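Side-chain contacts in pyridoxal 5'-phosphate synthase subunit PdxT (Thermus thermophilus, PDB 2YWD), which probably hydrolyses glutamine to glutamate and ammonia, the ammonia then being channelled to the partner subunit PdxS for synthesis of pyridoxal 5'-phosphate: residues A[165-170]-A[182-187]; A[101-106]-A[146-151]; A[139-144]-A[159-164]; A[121-126]-A[133-138]. All coordinates share one frame; numbering follows the deposited sequence.

Interaction 1 (A[165-170]-A[182-187]); sequences KVLASS and HRYFLE
K165 makes the first, loose touch: its backbone O lies near the plane of the F185 ring, at the edge, 4.4 Å from CE1. V166 then turns its side chain away, and the next residue does most of the work. L167 points its CB toward the helix and, with CG anti to the backbone N (chi1 -175°), sends CD2 to meet two successive helix residues. CD2 lies 4.0 Å from CB of F185, beside the root of that side chain, with the two side chains running past each other in opposite directions. It also reaches the edge of the Y184 ring, near the ring plane, at 4.1 Å from CD2 of Y184. The contact across the segments is thus apolar apart from the K165 carbonyl. The Y184 hydroxyl finds its polar partner elsewhere, in NH1 of R162. Helix 180-189 packs here against the face of the seven-stranded sheet that carries L167. Strand 166-169 runs between strands 76-80 and 157-163, so L167 also touches F78 and L160, while F185 spreads over A42 and I44 of strand 42-45 and its ring meets that of F78.

Interaction 2 (A[101-106]-A[146-151]); sequences GVLEAW and EGVEVL
V148 faces L103 and E104 across a small contact, mostly of methyls, that also takes in the E104 carbonyl, and its branches divide the work. From CB, which points toward segment 101-106, CG1 stands anti to the backbone N (chi1 -177°). That torsion turns CG1 toward V161 of strand 157-163 and hands the approach to the other segment to CG2. The CG2 methyl meets three groups there. It is 3.4 Å from the backbone O of E104, 4.1 Å from CB of E104 and, more loosely, 4.4 Å from CD1 of L103. V148 also touches the Q163 side chain.

Of its side chain, E104 brings only CB to V148: CB points toward the valine, but the chain bends at chi2 and carries the carboxylate away, where OE2 makes a long, weak ion pair with NZ of K89. L103 does the reverse, its CB directed past V148 while its end swings nearer. The backbone here is tightly shaped. E104 is the centre of an inverse gamma turn, marked by a weak bond of 2.8 Å from N of A105 to O of L103. Q163 braces the same loop through its amide, OE1 taking the N-H of E104 and NE2 giving to O of V102.

The contact joins two sheets: strand 103-108 belongs to the small three-stranded sheet, whereas V148 leads into strand 149-154 at one margin of the seven-stranded sheet. A large central sheet with an added small one fits the glutaminase fold of class I glutamine amidotransferases.

Interaction 3 (A[139-144]-A[159-164]); sequences PVFRRL and VLVRQG
F141 holds its CG anti to the carbonyl carbon (chi1 -74°), and from a CB already pointing toward segment 159-164 this lays the ring alongside it, with CE2 by V159 and CE1 and CZ by V161. In V161, chi1 of -57° puts CG1 anti to the carbonyl carbon, where it meets L144, and CG2 between N and carbonyl carbon, where it meets F141.

CG2 of V161 rests obliquely by the F141 ring, 3.9 Å from CE1 and 4.0 Å from CZ, the two side chains sliding past each other in opposite senses. CG1 of V161 meets L144 tip to tip, 3.8 Å from CD1. By CE2 the partner is backbone: O of V159 lies at the ring edge, near the ring plane, 3.7 Å from CE2 of F141, while the V159 side chain itself heads away. Beyond the pair, F141 also touches V107 and A168, and L144 touches A105 and V150.

Both chains are irregular. R142 and R143 form a classic beta bulge facing W106, V159 and L160 one facing A152, and the chain turns a corner at L160. Near the end of segment 159-164, NE of R162 gives a 2.8 Å bond to O of G164.

Chemically this is a buried apolar joint with one polar feature, the V159 carbonyl. That oxygen probably has its hydrogen bond from N of S170, and the electropositive rim of the F141 ring is a compatible second neighbour, which is consistent with a carbonyl buried there.

Interaction 4 (A[121-126]-A[133-138]); sequences EDLEVE and GVFIRA
E121 and G133 pair through two backbone hydrogen bonds, making an antiparallel hydrogen-bonded pair with their CA atoms 5.0 Å apart. The bond from N of E121 to O of G133 is 2.9 Å and fairly straight, at 163°. The return bond, from N of G133 to O of E121, is shorter at 2.7 Å but more bent, at 151°. This is the one bridge between the two segments: their strands diverge, with 124° between their directions.

The remaining contacts are apolar. L123 brings CD1 over the bare CA of G133 at 3.9 Å, and this methyl occupies the side to which a CB would have pointed. The same CD1 lies 4.1 Å from CZ of F135, approaching the ring obliquely, the two side chains coming from opposite directions. CB of E121 stands 4.2 Å from CE2 of F135; chi1 of -65° and a bend at chi2 then lead its carboxylate away from the ring. A138 touches the same ring with CB, in plane at the edge.

The pair belongs to the hairpin of strands 118-125 and 129-136. The F135 ring stacks on that of F119 and meets V159 of strand 157-163, while V125 leans on A152 and L160. I136 at the strand end and R137 just after it are predicted to bind glutamine, and the backbone of V134 bonds to H172, a predicted charge-relay residue that follows strand 166-169.

Overall arrangement
Along the chain, interaction 4 closes first, interactions 2 and 3 interlock with alternating segments, and interaction 1 comes last. The centres of interactions 2 and 3 are about 6 Å apart; they join the small three-stranded sheet to the run into strand 149-154 and to strand 157-163, respectively. The centre of interaction 1, where the last helix packs on strand 166-169, is about 12 Å from that of interaction 3. Interaction 4, on the hairpin, is about 13 Å from interaction 3 centre to centre, joined to it by V159 against L123 and F135. Interactions 3 and 4 lie nearer the predicted glutaminase site, the F141 and F135 side chains each about 9 Å from that of C81.

Interaction 1 (A[165-170]-A[182-187])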
# COMPACT_ATOMS: atom_id res chain seq x y z
N LYS A 165 2.90 -11.50 -2.83
CA LYS A 165 2.96 -10.38 -3.76
C LYS A 165 2.20 -9.16 -3.26
O LYS A 165 1.84 -8.28 -4.04
CB LYS A 165 2.44 -10.82 -5.13
CG LYS A 165 3.43 -11.70 -5.88
CD LYS A 165 2.90 -12.11 -7.24
CE LYS A 165 3.99 -12.75 -8.09
NZ LYS A 165 4.63 -13.91 -7.41
N VAL A 166 1.97 -9.11 -1.95
CA VAL A 166 1.28 -8.00 -1.31
C VAL A 166 2.28 -7.27 -0.43
O VAL A 166 2.88 -7.86 0.47
CB VAL A 166 0.11 -8.48 -0.43
CG1 VAL A 166 -0.55 -7.29 0.27
CG2 VAL A 166 -0.92 -9.21 -1.27
N LEU A 167 2.46 -5.98 -0.70
CA LEU A 167 3.40 -5.15 0.03
C LEU A 167 2.63 -4.00 0.67
O LEU A 167 1.72 -3.45 0.05
CB LEU A 167 4.45 -4.60 -0.94
CG LEU A 167 5.61 -3.79 -0.36
CD1 LEU A 167 6.48 -4.69 0.51
CD2 LEU A 167 6.44 -3.21 -1.51
N ALA A 168 3.00 -3.63 1.90
CA ALA A 168 2.31 -2.54 2.58
C ALA A 168 3.24 -1.71 3.46
O ALA A 168 4.10 -2.26 4.14
CB ALA A 168 1.16 -3.09 3.41
N SER A 169 3.05 -0.40 3.44
CA SER A 169 3.86 0.50 4.25
C SER A 169 2.98 1.51 4.98
O SER A 169 1.92 1.89 4.49
CB SER A 169 4.87 1.26 3.37
OG SER A 169 4.22 2.12 2.46
N SER A 170 3.42 1.94 6.16
CA SER A 170 2.64 2.93 6.90
C SER A 170 3.17 4.32 6.54
O SER A 170 2.57 5.33 6.93
CB SER A 170 2.76 2.68 8.41
OG SER A 170 4.10 2.53 8.81
N HIS A 182 9.70 1.54 -4.97
CA HIS A 182 8.75 1.26 -6.05
C HIS A 182 9.34 0.20 -6.98
O HIS A 182 8.63 -0.70 -7.43
CB HIS A 182 8.45 2.54 -6.85
CG HIS A 182 7.47 3.45 -6.18
ND1 HIS A 182 7.79 4.23 -5.10
CD2 HIS A 182 6.16 3.70 -6.45
CE1 HIS A 182 6.73 4.92 -4.72
NE2 HIS A 182 5.73 4.62 -5.52
N ARG A 183 10.63 0.31 -7.27
CA ARG A 183 11.29 -0.67 -8.14
C ARG A 183 11.26 -2.04 -7.47
O ARG A 183 11.04 -3.06 -8.12
CB ARG A 183 12.73 -0.25 -8.44
CG ARG A 183 13.54 -1.29 -9.22
CD ARG A 183 12.89 -1.64 -10.55
NE ARG A 183 13.05 -0.59 -11.55
CZ ARG A 183 12.42 -0.56 -12.72
NH1 ARG A 183 11.58 -1.53 -13.04
NH2 ARG A 183 12.65 0.42 -13.59
N TYR A 184 11.49 -2.07 -6.15
CA TYR A 184 11.47 -3.32 -5.39
C TYR A 184 10.11 -3.98 -5.62
O TYR A 184 10.02 -5.20 -5.84
CB TYR A 184 11.67 -3.02 -3.90
CG TYR A 184 11.49 -4.22 -2.99
CD1 TYR A 184 12.50 -5.17 -2.85
CD2 TYR A 184 10.30 -4.41 -2.29
CE1 TYR A 184 12.33 -6.29 -2.03
CE2 TYR A 184 10.12 -5.52 -1.48
CZ TYR A 184 11.13 -6.45 -1.35
OH TYR A 184 10.95 -7.55 -0.53
N PHE A 185 9.05 -3.18 -5.57
CA PHE A 185 7.70 -3.68 -5.77
C PHE A 185 7.49 -4.21 -7.20
O PHE A 185 6.94 -5.29 -7.39
CB PHE A 185 6.67 -2.57 -5.48
CG PHE A 185 5.25 -2.94 -5.85
CD1 PHE A 185 4.67 -4.10 -5.34
CD2 PHE A 185 4.52 -2.14 -6.71
CE1 PHE A 185 3.36 -4.46 -5.70
CE2 PHE A 185 3.21 -2.49 -7.08
CZ PHE A 185 2.63 -3.65 -6.57
N LEU A 186 7.94 -3.44 -8.19
CA LEU A 186 7.78 -3.87 -9.57
C LEU A 186 8.54 -5.17 -9.84
O LEU A 186 8.08 -6.03 -10.60
CB LEU A 186 8.26 -2.79 -10.53
CG LEU A 186 7.50 -1.46 -10.46
CD1 LEU A 186 7.91 -0.59 -11.64
CD2 LEU A 186 6.00 -1.72 -10.48
N GLU A 187 9.69 -5.32 -9.21
CA GLU A 187 10.50 -6.53 -9.38
C GLU A 187 9.75 -7.74 -8.84
O GLU A 187 9.71 -8.79 -9.49
CB GLU A 187 11.84 -6.38 -8.66
CG GLU A 187 12.80 -5.39 -9.33
CD GLU A 187 13.50 -5.97 -10.55
OE1 GLU A 187 14.38 -6.85 -10.37
OE2 GLU A 187 13.18 -5.55 -11.69

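Interaction 2 (A[101-106]-A[146-151])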
# COMPACT_ATOMS: atom_id res chain seq x y z
N GLY A 101 -8.76 -6.66 2.71
CA GLY A 101 -8.49 -7.60 3.78
C GLY A 101 -7.70 -8.86 3.47
O GLY A 101 -7.89 -9.88 4.13
N VAL A 102 -6.81 -8.81 2.48
CA VAL A 102 -6.03 -9.99 2.13
C VAL A 102 -4.77 -10.13 2.99
O VAL A 102 -4.29 -11.24 3.22
CB VAL A 102 -5.61 -9.95 0.63
CG1 VAL A 102 -4.71 -8.75 0.36
CG2 VAL A 102 -4.91 -11.24 0.25
N LEU A 103 -4.25 -9.00 3.47
CA LEU A 103 -3.04 -9.02 4.30
C LEU A 103 -3.36 -9.46 5.73
O LEU A 103 -4.20 -8.86 6.40
CB LEU A 103 -2.41 -7.63 4.31
CG LEU A 103 -1.17 -7.43 5.18
CD1 LEU A 103 -0.02 -8.26 4.62
CD2 LEU A 103 -0.79 -5.96 5.22
N GLU A 104 -2.68 -10.51 6.19
CA GLU A 104 -2.89 -11.00 7.55
C GLU A 104 -2.26 -10.05 8.55
O GLU A 104 -1.14 -10.26 9.01
CB GLU A 104 -2.26 -12.39 7.72
CG GLU A 104 -2.98 -13.51 6.98
CD GLU A 104 -4.41 -13.71 7.45
OE1 GLU A 104 -4.68 -13.57 8.66
OE2 GLU A 104 -5.27 -14.03 6.60
N ALA A 105 -2.99 -8.99 8.88
CA ALA A 105 -2.48 -8.00 9.81
C ALA A 105 -3.60 -7.24 10.49
O ALA A 105 -4.70 -7.14 9.96
CB ALA A 105 -1.56 -7.03 9.08
N TRP A 106 -3.31 -6.72 11.68
CA TRP A 106 -4.24 -5.91 12.45
C TRP A 106 -3.65 -4.52 12.38
O TRP A 106 -2.54 -4.29 12.84
CB TRP A 106 -4.27 -6.36 13.91
CG TRP A 106 -5.14 -7.54 14.19
CD1 TRP A 106 -5.29 -8.66 13.42
CD2 TRP A 106 -5.96 -7.74 15.35
NE1 TRP A 106 -6.16 -9.55 14.03
CE2 TRP A 106 -6.58 -9.00 15.22
CE3 TRP A 106 -6.23 -6.97 16.49
CZ2 TRP A 106 -7.45 -9.52 16.18
CZ3 TRP A 106 -7.10 -7.48 17.45
CH2 TRP A 106 -7.70 -8.75 17.29
N GLU A 146 1.61 -15.16 10.87
CA GLU A 146 2.86 -15.91 10.74
C GLU A 146 3.49 -15.86 9.34
O GLU A 146 4.71 -15.90 9.20
CB GLU A 146 2.63 -17.37 11.15
CG GLU A 146 3.87 -18.23 11.14
CD GLU A 146 3.64 -19.60 11.75
OE1 GLU A 146 3.33 -19.67 12.96
OE2 GLU A 146 3.75 -20.61 11.02
N GLY A 147 2.66 -15.77 8.31
CA GLY A 147 3.18 -15.72 6.95
C GLY A 147 3.57 -14.34 6.47
O GLY A 147 3.80 -14.14 5.27
N VAL A 148 3.66 -13.38 7.38
CA VAL A 148 4.02 -12.01 7.01
C VAL A 148 5.47 -11.68 7.35
O VAL A 148 5.93 -11.92 8.46
CB VAL A 148 3.10 -10.99 7.71
CG1 VAL A 148 3.44 -9.58 7.25
CG2 VAL A 148 1.64 -11.31 7.39
N GLU A 149 6.17 -11.11 6.38
CA GLU A 149 7.57 -10.75 6.56
C GLU A 149 7.73 -9.25 6.86
O GLU A 149 7.10 -8.41 6.22
CB GLU A 149 8.35 -11.13 5.29
CG GLU A 149 9.80 -10.67 5.27
CD GLU A 149 10.55 -11.23 4.07
OE1 GLU A 149 10.00 -11.20 2.95
OE2 GLU A 149 11.70 -11.70 4.25
N VAL A 150 8.56 -8.93 7.84
CA VAL A 150 8.81 -7.53 8.18
C VAL A 150 10.07 -7.09 7.46
O VAL A 150 11.16 -7.59 7.73
CB VAL A 150 9.01 -7.34 9.71
CG1 VAL A 150 9.32 -5.88 10.01
CG2 VAL A 150 7.75 -7.78 10.45
N LEU A 151 9.93 -6.15 6.53
CA LEU A 151 11.06 -5.66 5.75
C LEU A 151 11.71 -4.41 6.34
O LEU A 151 12.84 -4.07 5.99
CB LEU A 151 10.62 -5.37 4.32
CG LEU A 151 10.06 -6.57 3.55
CD1 LEU A 151 9.55 -6.12 2.19
CD2 LEU A 151 11.14 -7.64 3.40

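Interaction 3 (A[139-144]-A[159-164])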
# COMPACT_ATOMS: atom_id res chain seq x y z
N PRO A 139 -0.69 4.96 10.20
CA PRO A 139 -1.39 3.88 10.88
C PRO A 139 -0.32 3.01 11.53
O PRO A 139 0.87 3.13 11.21
CB PRO A 139 -2.11 3.16 9.74
CG PRO A 139 -1.12 3.30 8.62
CD PRO A 139 -0.70 4.76 8.74
N VAL A 140 -0.73 2.13 12.43
CA VAL A 140 0.21 1.25 13.11
C VAL A 140 -0.14 -0.21 12.87
O VAL A 140 -1.31 -0.60 12.93
CB VAL A 140 0.21 1.54 14.63
CG1 VAL A 140 1.07 0.51 15.38
CG2 VAL A 140 0.74 2.96 14.88
N PHE A 141 0.87 -1.01 12.56
CA PHE A 141 0.68 -2.44 12.36
C PHE A 141 0.72 -3.04 13.76
O PHE A 141 1.80 -3.20 14.33
CB PHE A 141 1.82 -3.01 11.51
CG PHE A 141 1.75 -2.65 10.06
CD1 PHE A 141 0.81 -3.24 9.23
CD2 PHE A 141 2.65 -1.73 9.51
CE1 PHE A 141 0.75 -2.93 7.87
CE2 PHE A 141 2.61 -1.41 8.15
CZ PHE A 141 1.66 -2.01 7.33
N ARG A 142 -0.44 -3.36 14.32
CA ARG A 142 -0.51 -3.90 15.67
C ARG A 142 -0.11 -5.37 15.78
O ARG A 142 0.65 -5.75 16.68
CB ARG A 142 -1.91 -3.69 16.25
CG ARG A 142 -2.26 -2.23 16.52
CD ARG A 142 -1.33 -1.61 17.56
NE ARG A 142 -1.81 -0.30 18.01
CZ ARG A 142 -1.19 0.46 18.91
NH1 ARG A 142 -0.05 0.05 19.46
NH2 ARG A 142 -1.72 1.63 19.25
N ARG A 143 -0.63 -6.21 14.89
CA ARG A 143 -0.29 -7.63 14.90
C ARG A 143 -0.11 -8.12 13.47
O ARG A 143 -0.75 -7.61 12.55
CB ARG A 143 -1.38 -8.46 15.57
CG ARG A 143 -1.73 -8.01 16.98
CD ARG A 143 -2.37 -9.14 17.78
NE ARG A 143 -3.48 -9.77 17.07
CZ ARG A 143 -4.17 -10.80 17.54
NH1 ARG A 143 -3.88 -11.30 18.74
NH2 ARG A 143 -5.16 -11.32 16.83
N LEU A 144 0.76 -9.11 13.29
CA LEU A 144 1.03 -9.67 11.97
C LEU A 144 0.92 -11.19 11.99
O LEU A 144 1.34 -11.83 12.94
CB LEU A 144 2.43 -9.27 11.51
CG LEU A 144 2.73 -7.77 11.44
CD1 LEU A 144 4.18 -7.55 11.02
CD2 LEU A 144 1.78 -7.10 10.46
N VAL A 159 7.02 -1.31 9.91
CA VAL A 159 6.45 -0.22 9.11
C VAL A 159 6.38 -0.57 7.62
O VAL A 159 5.74 0.13 6.85
CB VAL A 159 7.24 1.10 9.28
CG1 VAL A 159 7.12 1.57 10.73
CG2 VAL A 159 8.70 0.90 8.90
N LEU A 160 7.05 -1.66 7.24
CA LEU A 160 7.01 -2.14 5.85
C LEU A 160 6.91 -3.65 5.96
O LEU A 160 7.80 -4.30 6.52
CB LEU A 160 8.28 -1.77 5.08
CG LEU A 160 8.29 -2.28 3.63
CD1 LEU A 160 7.15 -1.63 2.84
CD2 LEU A 160 9.63 -1.96 2.96
N VAL A 161 5.82 -4.22 5.45
CA VAL A 161 5.62 -5.66 5.54
C VAL A 161 5.26 -6.26 4.19
O VAL A 161 4.72 -5.58 3.32
CB VAL A 161 4.52 -6.01 6.55
CG1 VAL A 161 4.87 -5.44 7.92
CG2 VAL A 161 3.18 -5.47 6.07
N ARG A 162 5.54 -7.55 4.04
CA ARG A 162 5.26 -8.25 2.80
C ARG A 162 4.65 -9.63 3.04
O ARG A 162 5.06 -10.35 3.95
CB ARG A 162 6.54 -8.39 1.97
CG ARG A 162 6.38 -9.25 0.72
CD ARG A 162 7.67 -9.32 -0.10
NE ARG A 162 7.52 -10.21 -1.25
CZ ARG A 162 8.45 -10.43 -2.17
NH1 ARG A 162 9.62 -9.81 -2.10
NH2 ARG A 162 8.21 -11.27 -3.17
N GLN A 163 3.67 -9.97 2.21
CA GLN A 163 3.01 -11.26 2.27
C GLN A 163 2.85 -11.69 0.82
O GLN A 163 1.89 -11.30 0.16
CB GLN A 163 1.64 -11.14 2.94
CG GLN A 163 0.82 -12.41 2.90
CD GLN A 163 -0.58 -12.21 3.44
OE1 GLN A 163 -0.77 -12.01 4.64
NE2 GLN A 163 -1.56 -12.26 2.56
N GLY A 164 3.79 -12.48 0.33
CA GLY A 164 3.73 -12.93 -1.05
C GLY A 164 3.89 -11.74 -1.98
O GLY A 164 4.89 -11.03 -1.91

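Interaction 4 (A[121-126]-A[133-138])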
# COMPACT_ATOMS: atom_id res chain seq x y z
N GLU A 121 11.57 9.65 9.30
CA GLU A 121 12.60 8.80 9.89
C GLU A 121 13.38 8.03 8.84
O GLU A 121 12.80 7.55 7.86
CB GLU A 121 11.96 7.76 10.83
CG GLU A 121 11.26 8.31 12.05
CD GLU A 121 12.22 8.93 13.05
OE1 GLU A 121 13.40 8.51 13.06
OE2 GLU A 121 11.79 9.80 13.83
N ASP A 122 14.69 7.90 9.03
CA ASP A 122 15.48 7.12 8.10
C ASP A 122 15.26 5.67 8.49
O ASP A 122 15.40 5.31 9.66
CB ASP A 122 16.95 7.49 8.19
CG ASP A 122 17.24 8.83 7.54
OD1 ASP A 122 16.86 9.00 6.36
OD2 ASP A 122 17.85 9.69 8.20
N LEU A 123 14.90 4.83 7.53
CA LEU A 123 14.62 3.43 7.81
C LEU A 123 15.56 2.47 7.10
O LEU A 123 16.08 2.75 6.03
CB LEU A 123 13.19 3.10 7.39
CG LEU A 123 12.08 4.07 7.81
CD1 LEU A 123 10.81 3.75 7.03
CD2 LEU A 123 11.83 3.97 9.31
N GLU A 124 15.78 1.31 7.73
CA GLU A 124 16.62 0.28 7.15
C GLU A 124 15.69 -0.76 6.54
O GLU A 124 14.97 -1.45 7.26
CB GLU A 124 17.51 -0.36 8.21
CG GLU A 124 18.75 0.46 8.50
CD GLU A 124 19.55 0.73 7.24
OE1 GLU A 124 19.93 -0.24 6.55
OE2 GLU A 124 19.81 1.92 6.95
N VAL A 125 15.71 -0.85 5.21
CA VAL A 125 14.86 -1.79 4.50
C VAL A 125 15.67 -3.01 4.05
O VAL A 125 16.69 -2.88 3.39
CB VAL A 125 14.23 -1.13 3.26
CG1 VAL A 125 13.35 -2.12 2.52
CG2 VAL A 125 13.42 0.09 3.68
N GLU A 126 15.20 -4.19 4.43
CA GLU A 126 15.89 -5.42 4.09
C GLU A 126 16.06 -5.56 2.58
O GLU A 126 15.09 -5.45 1.82
CB GLU A 126 15.12 -6.63 4.63
CG GLU A 126 15.76 -7.97 4.31
CD GLU A 126 14.93 -9.15 4.78
OE1 GLU A 126 13.74 -9.23 4.40
OE2 GLU A 126 15.47 -9.99 5.53
N GLY A 133 11.80 7.55 5.37
CA GLY A 133 10.38 7.33 5.62
C GLY A 133 9.61 8.57 6.02
O GLY A 133 9.93 9.23 7.00
N VAL A 134 8.57 8.88 5.24
CA VAL A 134 7.72 10.03 5.49
C VAL A 134 6.39 9.54 6.07
O VAL A 134 5.64 8.83 5.40
CB VAL A 134 7.46 10.83 4.19
CG1 VAL A 134 6.50 11.99 4.47
CG2 VAL A 134 8.79 11.37 3.64
N PHE A 135 6.12 9.93 7.32
CA PHE A 135 4.91 9.53 8.03
C PHE A 135 3.94 10.70 8.25
O PHE A 135 4.33 11.76 8.73
CB PHE A 135 5.29 8.93 9.39
CG PHE A 135 6.15 7.69 9.32
CD1 PHE A 135 5.59 6.43 9.50
CD2 PHE A 135 7.52 7.79 9.09
CE1 PHE A 135 6.38 5.28 9.47
CE2 PHE A 135 8.33 6.65 9.06
CZ PHE A 135 7.75 5.39 9.25
N ILE A 136 2.67 10.48 7.90
CA ILE A 136 1.63 11.50 8.07
C ILE A 136 0.37 10.83 8.62
O ILE A 136 -0.28 10.06 7.91
CB ILE A 136 1.31 12.19 6.72
CG1 ILE A 136 2.57 12.91 6.21
CG2 ILE A 136 0.17 13.18 6.89
CD1 ILE A 136 2.42 13.51 4.82
N ARG A 137 0.02 11.12 9.87
CA ARG A 137 -1.15 10.50 10.51
C ARG A 137 -1.04 8.99 10.30
O ARG A 137 -2.03 8.29 10.12
CB ARG A 137 -2.45 11.01 9.88
CG ARG A 137 -2.74 12.49 10.14
CD ARG A 137 -4.15 12.85 9.70
NE ARG A 137 -4.36 12.54 8.29
CZ ARG A 137 -3.95 13.31 7.28
NH1 ARG A 137 -3.30 14.44 7.53
NH2 ARG A 137 -4.17 12.93 6.03
N ALA A 138 0.20 8.50 10.34
CA ALA A 138 0.49 7.10 10.08
C ALA A 138 -0.25 6.04 10.88
O ALA A 138 -0.45 6.17 12.09
CB ALA A 138 1.99 6.87 10.20